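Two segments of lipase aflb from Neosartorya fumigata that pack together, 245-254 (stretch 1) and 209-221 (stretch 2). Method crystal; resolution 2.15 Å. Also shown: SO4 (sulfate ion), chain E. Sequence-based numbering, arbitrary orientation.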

ATOM      1  N   TYR A 245       6.686 -18.252  -0.157  1.00 21.00           N
ATOM      2  CA  TYR A 245       6.007 -19.469  -0.579  1.00 20.61           C
ATOM      3  C   TYR A 245       6.009 -19.729  -2.087  1.00 24.42           C
ATOM      4  O   TYR A 245       5.656 -20.832  -2.491  1.00 24.08           O
ATOM      5  CB  TYR A 245       4.600 -19.513   0.015  1.00 21.15           C
ATOM      6  CG  TYR A 245       4.662 -19.561   1.528  1.00 22.05           C
ATOM      7  CD1 TYR A 245       5.128 -20.695   2.191  1.00 23.94           C
ATOM      8  CD2 TYR A 245       4.362 -18.438   2.291  1.00 22.27           C
ATOM      9  CE1 TYR A 245       5.225 -20.732   3.580  1.00 24.63           C
ATOM     10  CE2 TYR A 245       4.450 -18.464   3.681  1.00 22.86           C
ATOM     11  CZ  TYR A 245       4.886 -19.613   4.322  1.00 26.71           C
ATOM     12  OH  TYR A 245       4.976 -19.638   5.691  1.00 23.30           O
ATOM     13  N   TRP A 246       6.446 -18.771  -2.916  1.00 21.95           N
ATOM     14  CA  TRP A 246       6.593 -19.038  -4.356  1.00 22.76           C
ATOM     15  C   TRP A 246       8.055 -18.701  -4.647  1.00 25.48           C
ATOM     16  O   TRP A 246       8.321 -17.613  -5.167  1.00 25.03           O
ATOM     17  CB  TRP A 246       5.621 -18.205  -5.224  1.00 21.70           C
ATOM     18  CG  TRP A 246       4.230 -18.758  -5.336  1.00 22.99           C
ATOM     19  CD1 TRP A 246       3.681 -19.385  -6.418  1.00 26.38           C
ATOM     20  CD2 TRP A 246       3.183 -18.655  -4.357  1.00 22.43           C
ATOM     21  NE1 TRP A 246       2.365 -19.706  -6.163  1.00 25.69           N
ATOM     22  CE2 TRP A 246       2.033 -19.267  -4.905  1.00 26.36           C
ATOM     23  CE3 TRP A 246       3.111 -18.121  -3.058  1.00 23.30           C
ATOM     24  CZ2 TRP A 246       0.826 -19.356  -4.202  1.00 25.55           C
ATOM     25  CZ3 TRP A 246       1.918 -18.223  -2.356  1.00 24.63           C
ATOM     26  CH2 TRP A 246       0.791 -18.830  -2.928  1.00 25.39           C
ATOM     27  N   PRO A 247       9.030 -19.566  -4.238  1.00 21.71           N
ATOM     28  CA  PRO A 247      10.456 -19.220  -4.428  1.00 21.33           C
ATOM     29  C   PRO A 247      10.880 -18.850  -5.847  1.00 24.84           C
ATOM     30  O   PRO A 247      11.876 -18.142  -5.999  1.00 25.05           O
ATOM     31  CB  PRO A 247      11.201 -20.465  -3.927  1.00 23.39           C
ATOM     32  CG  PRO A 247      10.258 -21.129  -3.012  1.00 27.41           C
ATOM     33  CD  PRO A 247       8.895 -20.880  -3.575  1.00 23.03           C
ATOM     34  N   SER A 248      10.135 -19.300  -6.884  1.00 21.24           N
ATOM     35  CA  SER A 248      10.462 -18.960  -8.274  1.00 21.20           C
ATOM     36  C   SER A 248      10.424 -17.439  -8.500  1.00 24.72           C
ATOM     37  O   SER A 248      11.189 -16.923  -9.312  1.00 24.60           O
ATOM     38  CB  SER A 248       9.511 -19.661  -9.238  1.00 24.63           C
ATOM     39  OG  SER A 248       8.175 -19.240  -9.017  1.00 29.78           O
ATOM     40  N   THR A 249       9.572 -16.720  -7.741  1.00 21.55           N
ATOM     41  CA  THR A 249       9.442 -15.260  -7.825  1.00 21.55           C
ATOM     42  C   THR A 249      10.715 -14.542  -7.380  1.00 26.45           C
ATOM     43  O   THR A 249      11.033 -13.486  -7.930  1.00 26.40           O
ATOM     44  CB  THR A 249       8.228 -14.752  -7.039  1.00 26.73           C
ATOM     45  OG1 THR A 249       8.439 -14.966  -5.643  1.00 24.09           O
ATOM     46  CG2 THR A 249       6.906 -15.370  -7.512  1.00 25.04           C
ATOM     47  N   ARG A 250      11.441 -15.112  -6.393  1.00 23.59           N
ATOM     48  CA  ARG A 250      12.677 -14.532  -5.847  1.00 23.85           C
ATOM     49  C   ARG A 250      13.756 -14.310  -6.917  1.00 28.16           C
ATOM     50  O   ARG A 250      14.497 -13.329  -6.830  1.00 28.25           O
ATOM     51  CB  ARG A 250      13.266 -15.399  -4.717  1.00 23.79           C
ATOM     52  CG  ARG A 250      12.304 -15.795  -3.600  1.00 26.40           C
ATOM     53  CD  ARG A 250      13.027 -16.707  -2.624  1.00 25.34           C
ATOM     54  NE  ARG A 250      12.118 -17.429  -1.733  1.00 21.37           N
ATOM     55  CZ  ARG A 250      12.506 -18.343  -0.851  1.00 33.28           C
ATOM     56  NH1 ARG A 250      13.793 -18.644  -0.718  1.00 20.95           N
ATOM     57  NH2 ARG A 250      11.613 -18.948  -0.077  1.00 20.41           N
ATOM     58  N   LYS A 251      13.855 -15.230  -7.901  1.00 24.29           N
ATOM     59  CA  LYS A 251      14.858 -15.173  -8.977  1.00 25.22           C
ATOM     60  C   LYS A 251      14.609 -14.053  -9.980  1.00 29.15           C
ATOM     61  O   LYS A 251      15.538 -13.656 -10.681  1.00 29.52           O
ATOM     62  CB  LYS A 251      14.938 -16.515  -9.734  1.00 28.19           C
ATOM     63  CG  LYS A 251      15.403 -17.692  -8.881  1.00 39.07           C
ATOM     64  CD  LYS A 251      15.445 -18.992  -9.672  1.00 44.21           C
ATOM     65  CE  LYS A 251      16.009 -20.119  -8.844  1.00 52.22           C
ATOM     66  NZ  LYS A 251      16.163 -21.371  -9.633  1.00 59.76           N
ATOM     67  N   VAL A 252      13.365 -13.561 -10.077  1.00 24.73           N
ATOM     68  CA  VAL A 252      13.034 -12.545 -11.076  1.00 24.43           C
ATOM     69  C   VAL A 252      12.736 -11.157 -10.459  1.00 27.62           C
ATOM     70  O   VAL A 252      12.387 -10.235 -11.198  1.00 27.72           O
ATOM     71  CB  VAL A 252      11.914 -13.016 -12.052  1.00 28.04           C
ATOM     72  CG1 VAL A 252      12.343 -14.266 -12.820  1.00 28.34           C
ATOM     73  CG2 VAL A 252      10.592 -13.253 -11.332  1.00 26.90           C
ATOM     74  N   VAL A 253      12.891 -11.001  -9.132  1.00 22.64           N
ATOM     75  CA  VAL A 253      12.664  -9.702  -8.484  1.00 21.91           C
ATOM     76  C   VAL A 253      14.001  -9.118  -8.056  1.00 25.57           C
ATOM     77  O   VAL A 253      14.653  -9.673  -7.169  1.00 25.29           O
ATOM     78  CB  VAL A 253      11.610  -9.730  -7.334  1.00 24.42           C
ATOM     79  CG1 VAL A 253      11.503  -8.370  -6.634  1.00 22.86           C
ATOM     80  CG2 VAL A 253      10.247 -10.152  -7.859  1.00 24.16           C
ATOM     81  N   ASP A 254      14.416  -8.013  -8.703  1.00 22.18           N
ATOM     82  CA  ASP A 254      15.685  -7.342  -8.396  1.00 21.83           C
ATOM     83  C   ASP A 254      15.571  -6.363  -7.236  1.00 24.52           C
ATOM     84  O   ASP A 254      16.561  -6.114  -6.557  1.00 24.48           O
ATOM     85  CB  ASP A 254      16.253  -6.635  -9.636  1.00 23.80           C
ATOM     86  CG  ASP A 254      16.673  -7.567 -10.758  1.00 30.49           C
ATOM     87  OD1 ASP A 254      16.938  -8.759 -10.476  1.00 31.01           O
ATOM     88  OD2 ASP A 254      16.753  -7.103 -11.915  1.00 31.42           O
TER
HETATM   89  S   SO4 E 502      14.819 -20.228   2.297  1.00 26.53           S
HETATM   90  O1  SO4 E 502      15.393 -20.157   0.952  1.00 27.83           O
HETATM   91  O2  SO4 E 502      14.948 -21.601   2.798  1.00 29.86           O
HETATM   92  O3  SO4 E 502      15.532 -19.317   3.171  1.00 26.15           O
HETATM   93  O4  SO4 E 502      13.411 -19.860   2.245  1.00 26.99           O
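Stretch 2 (209-221) SEYVAYAINYISA

Stretch 2 is a helix that lays one side along the short, turn-rich segment of stretch 1, in a largely apolar contact of 468 Å² (both sides summed) pinned by a single hydrogen bond between the two.

Residues 209-221 are helical throughout, within a helix that extends past both ends of the stretch. From Ala213 on, each amide bonds to the carbonyl four residues earlier, as from Tyr214 N to Glu210 O at 2.9 Å. Stretch 1 is less regular. Trp246 is the first residue to leave the preceding helix, and 247-251 take helical phi/psi without the regular bonding; instead, short turns close, such as Arg250 N to Pro247 O at 3.1 Å. Thr249 OG1 also donates to Trp246 O at 2.7 Å, so this hydroxyl is satisfied within its own segment.

The two chains advance in the same general direction. Trp246 meets Glu210 and Ala213, Thr249 meets Ala213, Ile216 and Asn217, and Val252 reaches Ile216, Asn217 and Ser220. The CA atoms of Thr249 and Asn217 are 6.1 Å apart, and those of Val252 and Ser220 6.7 Å. Steps of three or four residues along the helix keep the contacting positions on one side.

At the beginning, the indole of Trp246 supplies a broad flat surface. Ala213 CB lies over one face of it, 3.8 Å from the centroid of the five-membered ring and 3.6 Å from Trp246 CG, a CH-pi contact for which a lone methyl is compact enough. Farther along the ring, Trp246 CH2 is 3.7 Å from Glu210 CG; the aliphatic part of the glutamate packs here, while its carboxylate is hydrogen-bonded elsewhere in the structure.

In the middle, Thr249 turns its CA-to-CB bond toward the helix. Its CG2 lies 3.6 Å from Ala213 O and its CB 3.8 Å from Ile216 CG2, so the residue offers carbon to the helix while its hydroxyl serves the turn. Beside it, Asn217 ND2 donates to Ser248 OG at 3.2 Å, with an N-H...O angle of 154°. Asn217 starts sideways, but the end of its side chain comes nearer, bringing the amide within reach of the serine.

Toward the end, branched side chains fill the space. Ile216 CG2 touches Val252 CG2 at 3.6 Å and Val253 CG2 at 3.5 Å, one methyl serving two valines. Val252 CB also lies 3.4 Å from Ser220 OG, where a small side chain permits close approach.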

ATOM      1  N   SER A 209      -1.765 -12.576  -1.547  1.00 19.28           N
ATOM      2  CA  SER A 209      -0.382 -12.871  -1.921  1.00 19.36           C
ATOM      3  C   SER A 209      -0.251 -13.625  -3.247  1.00 23.77           C
ATOM      4  O   SER A 209       0.743 -13.437  -3.944  1.00 25.34           O
ATOM      5  CB  SER A 209       0.300 -13.658  -0.810  1.00 21.13           C
ATOM      6  OG  SER A 209       0.243 -12.919   0.397  1.00 26.52           O
ATOM      7  N   GLU A 210      -1.238 -14.480  -3.586  1.00 19.18           N
ATOM      8  CA  GLU A 210      -1.265 -15.263  -4.826  1.00 19.31           C
ATOM      9  C   GLU A 210      -1.272 -14.343  -6.038  1.00 24.21           C
ATOM     10  O   GLU A 210      -0.630 -14.647  -7.045  1.00 24.50           O
ATOM     11  CB  GLU A 210      -2.494 -16.177  -4.871  1.00 20.82           C
ATOM     12  CG  GLU A 210      -2.421 -17.324  -3.882  1.00 25.48           C
ATOM     13  CD  GLU A 210      -3.426 -18.425  -4.132  1.00 33.02           C
ATOM     14  OE1 GLU A 210      -3.825 -18.626  -5.301  1.00 27.24           O
ATOM     15  OE2 GLU A 210      -3.807 -19.104  -3.156  1.00 28.45           O
ATOM     16  N   TYR A 211      -1.991 -13.207  -5.928  1.00 20.16           N
ATOM     17  CA  TYR A 211      -2.067 -12.204  -6.980  1.00 20.70           C
ATOM     18  C   TYR A 211      -0.708 -11.560  -7.219  1.00 23.11           C
ATOM     19  O   TYR A 211      -0.377 -11.292  -8.363  1.00 22.19           O
ATOM     20  CB  TYR A 211      -3.147 -11.159  -6.667  1.00 21.95           C
ATOM     21  CG  TYR A 211      -4.544 -11.738  -6.715  1.00 23.79           C
ATOM     22  CD1 TYR A 211      -5.270 -11.762  -7.901  1.00 26.19           C
ATOM     23  CD2 TYR A 211      -5.127 -12.300  -5.581  1.00 24.28           C
ATOM     24  CE1 TYR A 211      -6.547 -12.318  -7.959  1.00 26.25           C
ATOM     25  CE2 TYR A 211      -6.400 -12.866  -5.627  1.00 25.38           C
ATOM     26  CZ  TYR A 211      -7.110 -12.863  -6.816  1.00 31.41           C
ATOM     27  OH  TYR A 211      -8.378 -13.379  -6.861  1.00 33.10           O
ATOM     28  N   VAL A 212       0.085 -11.353  -6.145  1.00 19.73           N
ATOM     29  CA  VAL A 212       1.437 -10.794  -6.222  1.00 19.61           C
ATOM     30  C   VAL A 212       2.374 -11.823  -6.866  1.00 22.97           C
ATOM     31  O   VAL A 212       3.097 -11.470  -7.796  1.00 23.19           O
ATOM     32  CB  VAL A 212       1.984 -10.284  -4.857  1.00 22.26           C
ATOM     33  CG1 VAL A 212       3.410  -9.750  -5.001  1.00 21.93           C
ATOM     34  CG2 VAL A 212       1.079  -9.216  -4.267  1.00 21.62           C
ATOM     35  N   ALA A 213       2.355 -13.082  -6.375  1.00 19.21           N
ATOM     36  CA  ALA A 213       3.186 -14.178  -6.906  1.00 19.51           C
ATOM     37  C   ALA A 213       2.917 -14.376  -8.391  1.00 24.58           C
ATOM     38  O   ALA A 213       3.868 -14.433  -9.174  1.00 24.40           O
ATOM     39  CB  ALA A 213       2.915 -15.471  -6.148  1.00 20.31           C
ATOM     40  N   TYR A 214       1.625 -14.417  -8.794  1.00 21.35           N
ATOM     41  CA  TYR A 214       1.305 -14.560 -10.209  1.00 21.73           C
ATOM     42  C   TYR A 214       1.736 -13.342 -11.013  1.00 25.62           C
ATOM     43  O   TYR A 214       2.321 -13.526 -12.078  1.00 25.54           O
ATOM     44  CB  TYR A 214      -0.171 -14.920 -10.461  1.00 22.69           C
ATOM     45  CG  TYR A 214      -0.443 -15.240 -11.915  1.00 24.48           C
ATOM     46  CD1 TYR A 214      -0.190 -16.508 -12.430  1.00 27.49           C
ATOM     47  CD2 TYR A 214      -0.923 -14.264 -12.786  1.00 24.85           C
ATOM     48  CE1 TYR A 214      -0.422 -16.801 -13.773  1.00 29.05           C
ATOM     49  CE2 TYR A 214      -1.146 -14.542 -14.131  1.00 26.20           C
ATOM     50  CZ  TYR A 214      -0.898 -15.814 -14.621  1.00 34.91           C
ATOM     51  OH  TYR A 214      -1.117 -16.086 -15.951  1.00 35.67           O
ATOM     52  N   ALA A 215       1.470 -12.113 -10.508  1.00 22.01           N
ATOM     53  CA  ALA A 215       1.849 -10.865 -11.190  1.00 21.67           C
ATOM     54  C   ALA A 215       3.350 -10.817 -11.438  1.00 25.51           C
ATOM     55  O   ALA A 215       3.770 -10.468 -12.538  1.00 25.51           O
ATOM     56  CB  ALA A 215       1.401  -9.647 -10.391  1.00 21.43           C
ATOM     57  N   ILE A 216       4.156 -11.233 -10.443  1.00 22.11           N
ATOM     58  CA  ILE A 216       5.611 -11.280 -10.589  1.00 21.14           C
ATOM     59  C   ILE A 216       6.017 -12.176 -11.759  1.00 25.24           C
ATOM     60  O   ILE A 216       6.670 -11.703 -12.690  1.00 25.49           O
ATOM     61  CB  ILE A 216       6.331 -11.658  -9.267  1.00 22.89           C
ATOM     62  CG1 ILE A 216       6.213 -10.518  -8.214  1.00 22.48           C
ATOM     63  CG2 ILE A 216       7.800 -11.973  -9.550  1.00 22.53           C
ATOM     64  CD1 ILE A 216       6.587 -10.951  -6.744  1.00 20.68           C
ATOM     65  N   ASN A 217       5.600 -13.454 -11.725  1.00 22.32           N
ATOM     66  CA  ASN A 217       5.936 -14.432 -12.758  1.00 23.31           C
ATOM     67  C   ASN A 217       5.329 -14.107 -14.116  1.00 27.74           C
ATOM     68  O   ASN A 217       5.975 -14.348 -15.136  1.00 27.69           O
ATOM     69  CB  ASN A 217       5.589 -15.844 -12.301  1.00 24.34           C
ATOM     70  CG  ASN A 217       6.546 -16.365 -11.255  1.00 33.79           C
ATOM     71  OD1 ASN A 217       7.693 -15.909 -11.132  1.00 25.29           O
ATOM     72  ND2 ASN A 217       6.110 -17.351 -10.493  1.00 23.51           N
ATOM     73  N   TYR A 218       4.138 -13.488 -14.131  1.00 24.16           N
ATOM     74  CA  TYR A 218       3.483 -13.102 -15.377  1.00 24.51           C
ATOM     75  C   TYR A 218       4.169 -11.904 -16.036  1.00 27.61           C
ATOM     76  O   TYR A 218       4.413 -11.934 -17.245  1.00 27.81           O
ATOM     77  CB  TYR A 218       1.971 -12.857 -15.175  1.00 25.20           C
ATOM     78  CG  TYR A 218       1.276 -12.343 -16.418  1.00 26.06           C
ATOM     79  CD1 TYR A 218       0.805 -13.220 -17.390  1.00 28.44           C
ATOM     80  CD2 TYR A 218       1.130 -10.979 -16.642  1.00 26.04           C
ATOM     81  CE1 TYR A 218       0.202 -12.748 -18.558  1.00 29.94           C
ATOM     82  CE2 TYR A 218       0.529 -10.496 -17.801  1.00 27.70           C
ATOM     83  CZ  TYR A 218       0.063 -11.382 -18.753  1.00 34.00           C
ATOM     84  OH  TYR A 218      -0.535 -10.888 -19.881  1.00 34.72           O
ATOM     85  N   ILE A 219       4.437 -10.842 -15.260  1.00 22.67           N
ATOM     86  CA  ILE A 219       5.068  -9.636 -15.798  1.00 22.12           C
ATOM     87  C   ILE A 219       6.500  -9.952 -16.235  1.00 26.36           C
ATOM     88  O   ILE A 219       6.915  -9.498 -17.301  1.00 26.07           O
ATOM     89  CB  ILE A 219       4.929  -8.416 -14.844  1.00 23.99           C
ATOM     90  CG1 ILE A 219       3.434  -8.002 -14.667  1.00 23.40           C
ATOM     91  CG2 ILE A 219       5.803  -7.224 -15.265  1.00 24.29           C
ATOM     92  CD1 ILE A 219       2.670  -7.427 -15.921  1.00 24.10           C
ATOM     93  N   SER A 220       7.209 -10.807 -15.477  1.00 22.72           N
ATOM     94  CA  SER A 220       8.562 -11.218 -15.858  1.00 22.51           C
ATOM     95  C   SER A 220       8.552 -11.997 -17.184  1.00 28.00           C
ATOM     96  O   SER A 220       9.418 -11.759 -18.030  1.00 27.14           O
ATOM     97  CB  SER A 220       9.211 -12.048 -14.755  1.00 24.46           C
ATOM     98  OG  SER A 220      10.541 -12.401 -15.098  1.00 31.23           O
ATOM     99  N   ALA A 221       7.559 -12.896 -17.373  1.00 26.57           N
ATOM    100  CA  ALA A 221       7.419 -13.724 -18.581  1.00 28.00           C
ATOM    101  C   ALA A 221       7.152 -12.914 -19.848  1.00 32.51           C
ATOM    102  O   ALA A 221       7.881 -13.087 -20.826  1.00 32.12           O
ATOM    103  CB  ALA A 221       6.335 -14.772 -18.387  1.00 28.84           C
TER